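PDB 6XTZ: dally-like, isoform A from Drosophila melanogaster, which binds Wnt and Hedgehog family proteins, probably as a cell-surface glypican proteoglycan, and shields the palmitoleate lipid of Wnt to allow signalling at a distance. Local coordinates for residues A[263-268]-A[524-529]; A[218-223]-A[516-521]; A[273-278]-A[531-536]; A[75-80]-A[213-218]. The protein carries 5 engineered substitutions. One frame throughout, in Å; residues are numbered along the deposited sequence.

Contact 1: A[263-268]-A[524-529]; sequences HEFDSE and SHLKNA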
loop_
_atom_site.group_PDB
_atom_site.type_symbol
_atom_site.label_atom_id
_atom_site.label_comp_id
_atom_site.label_asym_id
_atom_site.label_seq_id
_atom_site.Cartn_x
_atom_site.Cartn_y
_atom_site.Cartn_z
ATOM N N HIS A 263 2.474 -13.649 -8.052
ATOM C CA HIS A 263 2.617 -13.025 -9.366
ATOM C C HIS A 263 1.620 -11.887 -9.553
ATOM O O HIS A 263 2.010 -10.742 -9.810
ATOM C CB HIS A 263 2.454 -14.068 -10.471
ATOM C CG HIS A 263 2.761 -13.544 -11.839
ATOM N ND1 HIS A 263 4.050 -13.398 -12.307
ATOM C CD2 HIS A 263 1.948 -13.117 -12.835
ATOM C CE1 HIS A 263 4.017 -12.912 -13.535
ATOM N NE2 HIS A 263 2.754 -12.732 -13.879
ATOM N N GLU A 264 0.323 -12.202 -9.460
ATOM C CA GLU A 264 -0.709 -11.174 -9.550
ATOM C C GLU A 264 -0.534 -10.127 -8.462
ATOM O O GLU A 264 -0.671 -8.924 -8.715
ATOM C CB GLU A 264 -2.097 -11.809 -9.444
ATOM C CG GLU A 264 -2.577 -12.539 -10.685
ATOM C CD GLU A 264 -3.824 -13.361 -10.419
ATOM O OE1 GLU A 264 -3.700 -14.454 -9.827
ATOM O OE2 GLU A 264 -4.930 -12.907 -10.786
ATOM N N PHE A 265 -0.228 -10.571 -7.241
ATOM C CA PHE A 265 -0.078 -9.647 -6.123
ATOM C C PHE A 265 1.069 -8.677 -6.359
ATOM O O PHE A 265 0.996 -7.516 -5.941
ATOM C CB PHE A 265 0.138 -10.431 -4.830
ATOM C CG PHE A 265 -0.027 -9.609 -3.584
ATOM C CD1 PHE A 265 -1.287 -9.374 -3.057
ATOM C CD2 PHE A 265 1.075 -9.079 -2.934
ATOM C CE1 PHE A 265 -1.445 -8.622 -1.909
ATOM C CE2 PHE A 265 0.924 -8.327 -1.786
ATOM C CZ PHE A 265 -0.338 -8.098 -1.273
ATOM N N ASP A 266 2.128 -9.132 -7.035
ATOM C CA ASP A 266 3.244 -8.249 -7.350
ATOM C C ASP A 266 2.828 -7.150 -8.322
ATOM O O ASP A 266 3.181 -5.981 -8.132
ATOM C CB ASP A 266 4.403 -9.063 -7.921
ATOM C CG ASP A 266 5.457 -8.199 -8.576
ATOM O OD1 ASP A 266 5.958 -7.265 -7.917
ATOM O OD2 ASP A 266 5.791 -8.464 -9.750
ATOM N N SER A 267 2.076 -7.502 -9.368
ATOM C CA SER A 267 1.696 -6.504 -10.362
ATOM C C SER A 267 0.738 -5.475 -9.775
ATOM O O SER A 267 0.872 -4.274 -10.038
ATOM C CB SER A 267 1.080 -7.185 -11.586
ATOM O OG SER A 267 -0.121 -7.857 -11.254
ATOM N N GLU A 268 -0.229 -5.922 -8.970
ATOM C CA GLU A 268 -1.142 -4.978 -8.335
ATOM C C GLU A 268 -0.439 -4.140 -7.273
ATOM O O GLU A 268 -0.840 -2.997 -7.026
ATOM C CB GLU A 268 -2.334 -5.719 -7.730
ATOM C CG GLU A 268 -3.205 -6.431 -8.753
ATOM C CD GLU A 268 -3.912 -5.474 -9.699
ATOM O OE1 GLU A 268 -3.985 -4.264 -9.397
ATOM O OE2 GLU A 268 -4.401 -5.937 -10.749
ATOM N N SER A 524 -7.907 -9.132 -3.430
ATOM C CA SER A 524 -9.123 -8.335 -3.551
ATOM C C SER A 524 -9.043 -7.068 -2.707
ATOM O O SER A 524 -9.497 -6.002 -3.139
ATOM C CB SER A 524 -10.337 -9.174 -3.153
ATOM O OG SER A 524 -11.537 -8.434 -3.290
ATOM N N HIS A 525 -8.477 -7.164 -1.501
ATOM C CA HIS A 525 -8.322 -5.978 -0.665
ATOM C C HIS A 525 -7.337 -4.994 -1.283
ATOM O O HIS A 525 -7.562 -3.778 -1.248
ATOM C CB HIS A 525 -7.865 -6.374 0.739
ATOM C CG HIS A 525 -8.895 -7.126 1.523
ATOM N ND1 HIS A 525 -10.248 -6.964 1.322
ATOM C CD2 HIS A 525 -8.768 -8.045 2.509
ATOM C CE1 HIS A 525 -10.911 -7.750 2.152
ATOM N NE2 HIS A 525 -10.036 -8.417 2.883
ATOM N N LEU A 526 -6.238 -5.501 -1.850
ATOM C CA LEU A 526 -5.259 -4.618 -2.474
ATOM C C LEU A 526 -5.850 -3.904 -3.683
ATOM O O LEU A 526 -5.638 -2.699 -3.862
ATOM C CB LEU A 526 -4.013 -5.408 -2.872
ATOM C CG LEU A 526 -2.865 -4.587 -3.463
ATOM C CD1 LEU A 526 -2.400 -3.526 -2.478
ATOM C CD2 LEU A 526 -1.710 -5.486 -3.869
ATOM N N LYS A 527 -6.598 -4.626 -4.522
ATOM C CA LYS A 527 -7.241 -3.985 -5.664
ATOM C C LYS A 527 -8.295 -2.983 -5.211
ATOM O O LYS A 527 -8.494 -1.946 -5.853
ATOM C CB LYS A 527 -7.869 -5.035 -6.582
ATOM C CG LYS A 527 -6.870 -5.908 -7.322
ATOM C CD LYS A 527 -7.578 -6.924 -8.208
ATOM C CE LYS A 527 -6.583 -7.814 -8.936
ATOM N NZ LYS A 527 -7.262 -8.858 -9.755
ATOM N N ASN A 528 -8.982 -3.278 -4.105
ATOM C CA ASN A 528 -9.998 -2.364 -3.596
ATOM C C ASN A 528 -9.385 -1.031 -3.184
ATOM O O ASN A 528 -9.970 0.032 -3.423
ATOM C CB ASN A 528 -10.735 -3.006 -2.420
ATOM C CG ASN A 528 -11.842 -2.127 -1.878
ATOM O OD1 ASN A 528 -12.439 -1.339 -2.611
ATOM N ND2 ASN A 528 -12.121 -2.255 -0.586
ATOM N N ALA A 529 -8.204 -1.068 -2.562
ATOM C CA ALA A 529 -7.535 0.171 -2.178
ATOM C C ALA A 529 -7.063 0.953 -3.396
ATOM O O ALA A 529 -7.019 2.189 -3.359
ATOM C CB ALA A 529 -6.359 -0.132 -1.250
#

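Contact 2: A[218-223]-A[516-521]; sequences LNVRLN and TAQMAS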
loop_
_atom_site.group_PDB
_atom_site.type_symbol
_atom_site.label_atom_id
_atom_site.label_comp_id
_atom_site.label_asym_id
_atom_site.label_seq_id
_atom_site.Cartn_x
_atom_site.Cartn_y
_atom_site.Cartn_z
ATOM N N LEU A 218 2.338 -13.868 4.617
ATOM C CA LEU A 218 3.170 -14.761 5.414
ATOM C C LEU A 218 2.483 -16.087 5.715
ATOM O O LEU A 218 3.165 -17.058 6.058
ATOM C CB LEU A 218 3.561 -14.081 6.728
ATOM C CG LEU A 218 4.413 -12.816 6.636
ATOM C CD1 LEU A 218 4.601 -12.199 8.013
ATOM C CD2 LEU A 218 5.754 -13.131 6.008
ATOM N N ASN A 219 1.156 -16.148 5.605
ATOM C CA ASN A 219 0.420 -17.374 5.888
ATOM C C ASN A 219 0.545 -18.418 4.787
ATOM O O ASN A 219 0.141 -19.566 4.999
ATOM C CB ASN A 219 -1.061 -17.059 6.117
ATOM C CG ASN A 219 -1.284 -16.092 7.261
ATOM O OD1 ASN A 219 -0.467 -15.994 8.178
ATOM N ND2 ASN A 219 -2.396 -15.366 7.213
ATOM N N VAL A 220 1.083 -18.056 3.627
ATOM C CA VAL A 220 1.176 -18.970 2.495
ATOM C C VAL A 220 2.481 -19.749 2.602
ATOM O O VAL A 220 3.569 -19.169 2.529
ATOM C CB VAL A 220 1.093 -18.214 1.161
ATOM C CG1 VAL A 220 1.003 -19.196 0.002
ATOM C CG2 VAL A 220 -0.100 -17.270 1.160
ATOM N N ARG A 221 2.370 -21.063 2.769
ATOM C CA ARG A 221 3.530 -21.930 2.875
ATOM C C ARG A 221 3.991 -22.381 1.495
ATOM O O ARG A 221 3.200 -22.474 0.553
ATOM C CB ARG A 221 3.216 -23.154 3.737
ATOM C CG ARG A 221 2.795 -22.829 5.159
ATOM C CD ARG A 221 2.435 -24.094 5.923
ATOM N NE ARG A 221 2.065 -23.818 7.307
ATOM C CZ ARG A 221 0.827 -23.549 7.711
ATOM N NH1 ARG A 221 0.583 -23.310 8.992
ATOM N NH2 ARG A 221 -0.167 -23.518 6.834
ATOM N N LEU A 222 5.286 -22.658 1.385
ATOM C CA LEU A 222 5.822 -23.230 0.160
ATOM C C LEU A 222 5.275 -24.638 -0.043
ATOM O O LEU A 222 4.997 -25.363 0.915
ATOM C CB LEU A 222 7.349 -23.255 0.210
ATOM C CG LEU A 222 8.015 -21.896 0.432
ATOM C CD1 LEU A 222 9.529 -22.036 0.495
ATOM C CD2 LEU A 222 7.612 -20.923 -0.660
ATOM N N ASN A 223 5.106 -25.022 -1.305
ATOM C CA ASN A 223 4.563 -26.328 -1.641
ATOM C C ASN A 223 5.685 -27.322 -1.929
ATOM O O ASN A 223 6.864 -26.968 -2.012
ATOM C CB ASN A 223 3.603 -26.228 -2.835
ATOM C CG ASN A 223 4.237 -25.580 -4.053
ATOM O OD1 ASN A 223 5.406 -25.810 -4.366
ATOM N ND2 ASN A 223 3.460 -24.763 -4.752
ATOM N N THR A 516 -2.997 -19.838 -4.351
ATOM C CA THR A 516 -3.734 -18.723 -4.935
ATOM C C THR A 516 -5.058 -18.489 -4.218
ATOM O O THR A 516 -5.574 -17.366 -4.225
ATOM C CB THR A 516 -3.974 -18.963 -6.424
ATOM O OG1 THR A 516 -4.929 -20.016 -6.594
ATOM C CG2 THR A 516 -2.675 -19.349 -7.110
ATOM N N ALA A 517 -5.619 -19.527 -3.593
ATOM C CA ALA A 517 -6.845 -19.337 -2.826
ATOM C C ALA A 517 -6.579 -18.549 -1.551
ATOM O O ALA A 517 -7.427 -17.757 -1.123
ATOM C CB ALA A 517 -7.482 -20.688 -2.499
ATOM N N GLN A 518 -5.407 -18.741 -0.937
ATOM C CA GLN A 518 -5.042 -17.938 0.224
ATOM C C GLN A 518 -4.767 -16.491 -0.160
ATOM O O GLN A 518 -4.986 -15.583 0.649
ATOM C CB GLN A 518 -3.817 -18.531 0.922
ATOM C CG GLN A 518 -4.028 -19.916 1.507
ATOM C CD GLN A 518 -2.797 -20.432 2.231
ATOM O OE1 GLN A 518 -2.065 -21.272 1.711
ATOM N NE2 GLN A 518 -2.564 -19.931 3.437
ATOM N N MET A 519 -4.284 -16.257 -1.381
ATOM C CA MET A 519 -3.987 -14.910 -1.847
ATOM C C MET A 519 -5.210 -14.180 -2.384
ATOM O O MET A 519 -5.113 -12.982 -2.672
ATOM C CB MET A 519 -2.909 -14.960 -2.935
ATOM C CG MET A 519 -1.588 -15.557 -2.480
ATOM S SD MET A 519 -0.665 -14.480 -1.366
ATOM C CE MET A 519 -0.327 -13.097 -2.449
ATOM N N ALA A 520 -6.350 -14.862 -2.519
ATOM C CA ALA A 520 -7.502 -14.266 -3.189
ATOM C C ALA A 520 -8.033 -13.063 -2.419
ATOM O O ALA A 520 -8.262 -11.995 -2.999
ATOM C CB ALA A 520 -8.599 -15.315 -3.376
ATOM N N SER A 521 -8.240 -13.217 -1.109
ATOM C CA SER A 521 -8.774 -12.111 -0.319
ATOM C C SER A 521 -7.764 -10.976 -0.202
ATOM O O SER A 521 -8.147 -9.800 -0.176
ATOM C CB SER A 521 -9.190 -12.606 1.065
ATOM O OG SER A 521 -8.078 -13.119 1.775
HETATM O O HOH W 1 0.037 -22.521 2.294
#

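Contact 3: A[273-278]-A[531-536]; sequences AMAMDK and VHLRNA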
loop_
_atom_site.group_PDB
_atom_site.type_symbol
_atom_site.label_atom_id
_atom_site.label_comp_id
_atom_site.label_asym_id
_atom_site.label_seq_id
_atom_site.Cartn_x
_atom_site.Cartn_y
_atom_site.Cartn_z
ATOM N N ALA A 273 1.513 1.224 -5.652
ATOM C CA ALA A 273 2.577 2.202 -5.449
ATOM C C ALA A 273 2.429 3.388 -6.394
ATOM O O ALA A 273 2.736 4.527 -6.022
ATOM C CB ALA A 273 3.942 1.542 -5.628
ATOM N N MET A 274 1.971 3.143 -7.623
ATOM C CA MET A 274 1.790 4.236 -8.570
ATOM C C MET A 274 0.595 5.100 -8.190
ATOM O O MET A 274 0.629 6.325 -8.356
ATOM C CB MET A 274 1.633 3.687 -9.988
ATOM C CG MET A 274 2.895 3.045 -10.543
ATOM S SD MET A 274 2.738 2.492 -12.255
ATOM C CE MET A 274 1.472 1.237 -12.094
ATOM N N ALA A 275 -0.469 4.485 -7.673
ATOM C CA ALA A 275 -1.622 5.262 -7.235
ATOM C C ALA A 275 -1.313 6.034 -5.959
ATOM O O ALA A 275 -1.804 7.154 -5.772
ATOM C CB ALA A 275 -2.828 4.346 -7.039
ATOM N N MET A 276 -0.500 5.455 -5.070
ATOM C CA MET A 276 -0.089 6.172 -3.866
ATOM C C MET A 276 0.746 7.397 -4.210
ATOM O O MET A 276 0.615 8.446 -3.569
ATOM C CB MET A 276 0.694 5.243 -2.938
ATOM C CG MET A 276 -0.172 4.277 -2.162
ATOM S SD MET A 276 -1.088 5.059 -0.823
ATOM C CE MET A 276 0.246 5.481 0.291
ATOM N N ASP A 277 1.623 7.281 -5.210
ATOM C CA ASP A 277 2.445 8.419 -5.600
ATOM C C ASP A 277 1.604 9.524 -6.226
ATOM O O ASP A 277 1.943 10.706 -6.101
ATOM C CB ASP A 277 3.542 7.969 -6.563
ATOM C CG ASP A 277 4.600 9.032 -6.779
ATOM O OD1 ASP A 277 5.412 9.262 -5.859
ATOM O OD2 ASP A 277 4.624 9.638 -7.871
ATOM N N LYS A 278 0.508 9.161 -6.896
ATOM C CA LYS A 278 -0.382 10.170 -7.462
ATOM C C LYS A 278 -1.142 10.910 -6.369
ATOM O O LYS A 278 -1.284 12.137 -6.426
ATOM C CB LYS A 278 -1.355 9.523 -8.447
ATOM C CG LYS A 278 -0.768 9.242 -9.818
ATOM C CD LYS A 278 -1.865 8.888 -10.813
ATOM C CE LYS A 278 -1.338 8.854 -12.238
ATOM N NZ LYS A 278 -2.426 8.613 -13.226
ATOM N N VAL A 531 -8.620 1.193 -6.245
ATOM C CA VAL A 531 -9.772 1.911 -6.778
ATOM C C VAL A 531 -10.028 3.180 -5.976
ATOM O O VAL A 531 -10.334 4.238 -6.542
ATOM C CB VAL A 531 -11.007 0.991 -6.804
ATOM C CG1 VAL A 531 -12.246 1.768 -7.227
ATOM C CG2 VAL A 531 -10.770 -0.183 -7.738
ATOM N N HIS A 532 -9.898 3.104 -4.650
ATOM C CA HIS A 532 -10.118 4.286 -3.821
ATOM C C HIS A 532 -9.032 5.331 -4.048
ATOM O O HIS A 532 -9.317 6.534 -4.063
ATOM C CB HIS A 532 -10.186 3.888 -2.348
ATOM C CG HIS A 532 -11.326 2.975 -2.023
ATOM N ND1 HIS A 532 -11.468 2.370 -0.793
ATOM C CD2 HIS A 532 -12.380 2.564 -2.768
ATOM C CE1 HIS A 532 -12.559 1.625 -0.794
ATOM N NE2 HIS A 532 -13.130 1.725 -1.981
ATOM N N LEU A 533 -7.785 4.893 -4.233
ATOM C CA LEU A 533 -6.707 5.838 -4.510
ATOM C C LEU A 533 -6.916 6.543 -5.845
ATOM O O LEU A 533 -6.696 7.755 -5.954
ATOM C CB LEU A 533 -5.358 5.119 -4.490
ATOM C CG LEU A 533 -4.845 4.666 -3.124
ATOM C CD1 LEU A 533 -3.590 3.828 -3.286
ATOM C CD2 LEU A 533 -4.576 5.866 -2.228
ATOM N N ARG A 534 -7.337 5.802 -6.873
ATOM C CA ARG A 534 -7.577 6.420 -8.174
ATOM C C ARG A 534 -8.751 7.389 -8.118
ATOM O O ARG A 534 -8.687 8.484 -8.691
ATOM C CB ARG A 534 -7.819 5.346 -9.234
ATOM C CG ARG A 534 -6.594 4.510 -9.561
ATOM C CD ARG A 534 -6.897 3.474 -10.629
ATOM N NE ARG A 534 -5.738 2.636 -10.919
ATOM C CZ ARG A 534 -5.746 1.621 -11.777
ATOM N NH1 ARG A 534 -6.856 1.316 -12.434
ATOM N NH2 ARG A 534 -4.643 0.909 -11.976
ATOM N N ASN A 535 -9.833 7.003 -7.438
ATOM C CA ASN A 535 -10.959 7.915 -7.267
ATOM C C ASN A 535 -10.547 9.152 -6.479
ATOM O O ASN A 535 -10.938 10.273 -6.824
ATOM C CB ASN A 535 -12.117 7.199 -6.574
ATOM C CG ASN A 535 -12.790 6.175 -7.467
ATOM O OD1 ASN A 535 -12.824 6.328 -8.687
ATOM N ND2 ASN A 535 -13.333 5.126 -6.861
ATOM N N ALA A 536 -9.752 8.968 -5.422
ATOM C CA ALA A 536 -9.307 10.103 -4.623
ATOM C C ALA A 536 -8.401 11.030 -5.422
ATOM O O ALA A 536 -8.417 12.248 -5.208
ATOM C CB ALA A 536 -8.589 9.612 -3.365
#

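Contact 4: A[75-80]-A[213-218]; sequences RMSGIL and VAKKVL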
loop_
_atom_site.group_PDB
_atom_site.type_symbol
_atom_site.label_atom_id
_atom_site.label_comp_id
_atom_site.label_asym_id
_atom_site.label_seq_id
_atom_site.Cartn_x
_atom_site.Cartn_y
_atom_site.Cartn_z
ATOM N N ARG A 75 9.083 -6.936 7.914
ATOM C CA ARG A 75 9.728 -5.649 8.150
ATOM C C ARG A 75 9.113 -4.558 7.281
ATOM O O ARG A 75 8.917 -3.427 7.742
ATOM C CB ARG A 75 11.230 -5.769 7.901
ATOM C CG ARG A 75 12.033 -4.527 8.242
ATOM C CD ARG A 75 13.397 -4.909 8.796
ATOM N NE ARG A 75 13.909 -6.129 8.178
ATOM C CZ ARG A 75 14.642 -6.157 7.069
ATOM N NH1 ARG A 75 14.955 -5.027 6.450
ATOM N NH2 ARG A 75 15.061 -7.315 6.580
ATOM N N MET A 76 8.798 -4.876 6.022
ATOM C CA MET A 76 8.080 -3.924 5.181
ATOM C C MET A 76 6.683 -3.667 5.726
ATOM O O MET A 76 6.234 -2.517 5.801
ATOM C CB MET A 76 8.002 -4.435 3.742
ATOM C CG MET A 76 7.151 -3.554 2.839
ATOM S SD MET A 76 6.734 -4.311 1.261
ATOM C CE MET A 76 5.652 -5.637 1.791
ATOM N N SER A 77 5.977 -4.734 6.106
ATOM C CA SER A 77 4.641 -4.581 6.673
ATOM C C SER A 77 4.672 -3.744 7.946
ATOM O O SER A 77 3.787 -2.911 8.173
ATOM C CB SER A 77 4.031 -5.955 6.947
ATOM O OG SER A 77 2.733 -5.837 7.503
ATOM N N GLY A 78 5.687 -3.949 8.789
ATOM C CA GLY A 78 5.770 -3.195 10.030
ATOM C C GLY A 78 6.047 -1.721 9.806
ATOM O O GLY A 78 5.451 -0.863 10.462
ATOM N N ILE A 79 6.955 -1.408 8.879
ATOM C CA ILE A 79 7.285 -0.013 8.600
ATOM C C ILE A 79 6.081 0.713 8.012
ATOM O O ILE A 79 5.688 1.783 8.489
ATOM C CB ILE A 79 8.507 0.075 7.668
ATOM C CG1 ILE A 79 9.777 -0.351 8.407
ATOM C CG2 ILE A 79 8.658 1.484 7.115
ATOM C CD1 ILE A 79 11.016 -0.364 7.533
ATOM N N LEU A 80 5.474 0.140 6.968
ATOM C CA LEU A 80 4.317 0.780 6.348
ATOM C C LEU A 80 3.152 0.897 7.320
ATOM O O LEU A 80 2.401 1.878 7.273
ATOM C CB LEU A 80 3.888 0.007 5.100
ATOM C CG LEU A 80 4.922 -0.101 3.979
ATOM C CD1 LEU A 80 4.316 -0.768 2.755
ATOM C CD2 LEU A 80 5.480 1.270 3.627
ATOM N N VAL A 213 -2.466 -6.625 4.156
ATOM C CA VAL A 213 -2.451 -7.693 3.160
ATOM C C VAL A 213 -1.043 -8.244 2.982
ATOM O O VAL A 213 -0.870 -9.439 2.716
ATOM C CB VAL A 213 -3.045 -7.211 1.822
ATOM C CG1 VAL A 213 -4.483 -6.756 2.011
ATOM C CG2 VAL A 213 -2.199 -6.103 1.207
ATOM N N ALA A 214 -0.018 -7.401 3.134
ATOM C CA ALA A 214 1.353 -7.894 3.059
ATOM C C ALA A 214 1.649 -8.858 4.199
ATOM O O ALA A 214 2.318 -9.879 4.001
ATOM C CB ALA A 214 2.337 -6.725 3.074
ATOM N N LYS A 215 1.150 -8.555 5.400
ATOM C CA LYS A 215 1.366 -9.444 6.535
ATOM C C LYS A 215 0.663 -10.783 6.344
ATOM O O LYS A 215 1.179 -11.819 6.777
ATOM C CB LYS A 215 0.893 -8.769 7.822
ATOM C CG LYS A 215 1.251 -9.518 9.094
ATOM C CD LYS A 215 0.850 -8.717 10.326
ATOM C CE LYS A 215 1.217 -9.442 11.610
ATOM N NZ LYS A 215 0.820 -8.663 12.816
ATOM N N LYS A 216 -0.504 -10.784 5.697
ATOM C CA LYS A 216 -1.237 -12.026 5.475
ATOM C C LYS A 216 -0.555 -12.937 4.460
ATOM O O LYS A 216 -0.813 -14.146 4.466
ATOM C CB LYS A 216 -2.662 -11.723 5.018
ATOM C CG LYS A 216 -3.551 -11.107 6.085
ATOM C CD LYS A 216 -3.949 -12.136 7.126
ATOM C CE LYS A 216 -4.946 -11.562 8.119
ATOM N NZ LYS A 216 -5.382 -12.580 9.115
ATOM N N VAL A 217 0.298 -12.391 3.589
ATOM C CA VAL A 217 1.037 -13.222 2.646
ATOM C C VAL A 217 1.957 -14.191 3.377
ATOM O O VAL A 217 2.304 -15.246 2.837
ATOM C CB VAL A 217 1.815 -12.326 1.653
ATOM C CG1 VAL A 217 2.605 -13.160 0.656
ATOM C CG2 VAL A 217 0.858 -11.408 0.915
ATOM N N LEU A 218 2.338 -13.868 4.617
ATOM C CA LEU A 218 3.170 -14.761 5.414
ATOM C C LEU A 218 2.483 -16.087 5.715
ATOM O O LEU A 218 3.165 -17.058 6.058
ATOM C CB LEU A 218 3.561 -14.081 6.728
ATOM C CG LEU A 218 4.413 -12.816 6.636
ATOM C CD1 LEU A 218 4.601 -12.199 8.013
ATOM C CD2 LEU A 218 5.754 -13.131 6.008
#

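Contact 1: A[263-268]-A[524-529]
One turn before E268 reaches across to K527, the carbonyl O of E264 is gripped twice: E268 N donates to E264 O at 3.0 Å and S267 OG to the same E264 O at 2.8 Å. The S267 hydroxyl comes in tilted from the carbonyl plane of E264, a bond within helix 263-283 itself. Across the interface the E268 carboxylate lies against the aliphatic part of K527, with OE2 3.4 Å from K527 CE. K527 is extended beyond CG and carries its ammonium past the carboxylate; E268 OE2 and K527 NZ, 4.2 Å apart, are beyond a salt bridge, though their opposite charges probably still attract. The other carboxylate oxygen, OE1, has its hydrogen bond with N271. Were E268 an alanine, N271 would probably lose this acceptor and the methylenes of K527 their carboxylate neighbour. Segments 263-268 and 524-529 run nearly parallel within the all-helical glypican core, their axes at 16° and 10.2 Å apart at closest approach. Deeper in, L526 CD2 sits over one face of the F265 ring in a CH-pi contact, 4.0 Å from the centroid. With CG anti to the backbone N (chi1 -166°), the ring swings from its helix toward this methyl, which also meets E268 CB at 3.9 Å. W460 makes an edge-to-face contact with the F265 ring.

Contact 2: A[218-223]-A[516-521]
V220 and Q518 lie alongside each other, their side chains running in opposite directions, whereas V220 and M519 cross at about a right angle. One branch of the valine serves both neighbours: V220 CG2 rests 3.9 Å from Q518 CB and 3.8 Å from M519 SD. The bend of M519 at chi2 (-72°) brings its sulfur beside the valine methyl. Beyond CG, Q518 stretches over V220 to the loop backbone, where Q518 NE2 donates to N219 O at 3.1 Å. The bond is bent, with 145° at the hydrogen, and the donor stands well above the carbonyl plane of N219. At the other end of the amide, Q518 OE1 accepts from a water that in turn accepts from R221 N at 2.8 Å. One amide thus satisfies the loop backbone before and after V220, directly and through water. The loop links helix 185-216 to helix 224-234 in the glypican helical fold, and N223 ends it as an N-cap, its OD1 bonded to C226 N. A leucine in place of Q518 would probably leave N219 O without this donor and the bridging water without its acceptor, loosening the loop's tie to helix 513-538. Nearby, Q515 from the same helix holds R221 O, and Y261 touches both V220 and M519.

Contact 3: A[273-278]-A[531-536]
Helices 263-283 and 513-538 run in the same general sense here and come close at A275 and L533, whose CA atoms are 5.8 Å apart. The small side chain of A275 permits this approach: its CB meets L533 CB at 3.7 Å, and L533 CD1 also lies near the alanine methyl. Beyond CB, the leucine passes A275 and spreads its two methyls against M276. L533 CD1 is 3.6 Å from M276 CG and 3.7 Å from M276 SD, while L533 CD2 approaches the same sulfur at 3.8 Å, so the thioether lies against both branches. M276 starts out pointing away from helix 513-538, but the bend at chi2 (-74°) turns its sulfur back to L533. T202 and A206 of helix 185-216 also touch the leucine, and I449 and V453 of helix 441-455 pack on M276, making this a junction of four helices in the glypican core. All three touching residues are buried, and every contact joins carbon to carbon or to sulfur; cohesion between these segments therefore rests on dispersion and the exclusion of water, with side-chain shape rather than directed polar bonds setting the fit.

Contact 4: A[75-80]-A[213-218]
Segments 75-80 and 213-218 run in opposite senses and draw nearest at S77 and K215, whose CA atoms are 5.9 Å apart. They bring together the long helix 51-110 and the C-terminal part of helix 185-216 as an antiparallel pair within the elongated helical bundle of the glypican fold. S77 and A214 are small, and S77 CB faces A214 CB at 4.3 Å, consistent with the close approach of the backbones. M76 closes the same spot from one side. Its chain leaves the helix nearly extended, with CG anti to the backbone N (chi1 174°), then bends at chi3 (67°), so that the terminal methyl turns toward the partner helix. M76 CE meets A214 CB at 3.7 Å, an apolar contact made by the end of one side chain on the methyl of the other. W269 of helix 263-283, together with F459 and W460, also packs on M76, which thereby ties this helix pair to the neighbouring aromatic residues. A polar link between the two helices is made by S211, just before segment 213-218, whose OG bonds to S77 O. K215 takes part through the base of its side chain, and its extended remainder leads away from helix 51-110. The S77 hydroxyl has its hydrogen-bond partner just outside the segments, while S77 OG lies 3.5 Å from K215 CB.

Contacts 2, 1 and 3 follow one another, in that order, along helix 513-538; the centres of contacts 2 and 3 are about 25 Å apart, with that of contact 1 about 13 Å from each. Contacts 1 and 3 join the same two helices. F265 of contact 1 joins it to contacts 2 and 4: its CB lies 3.6 Å from M519 CE of contact 2, and its CZ lies 3.7 Å from V213 CG2 of contact 4. Contacts 2 and 4 share L218. None of the four includes a residue of the O-palmitoleoyl serine pocket, but helix 51-110, used by contact 4, continues to L94, L95, S98 and Q101, which line it.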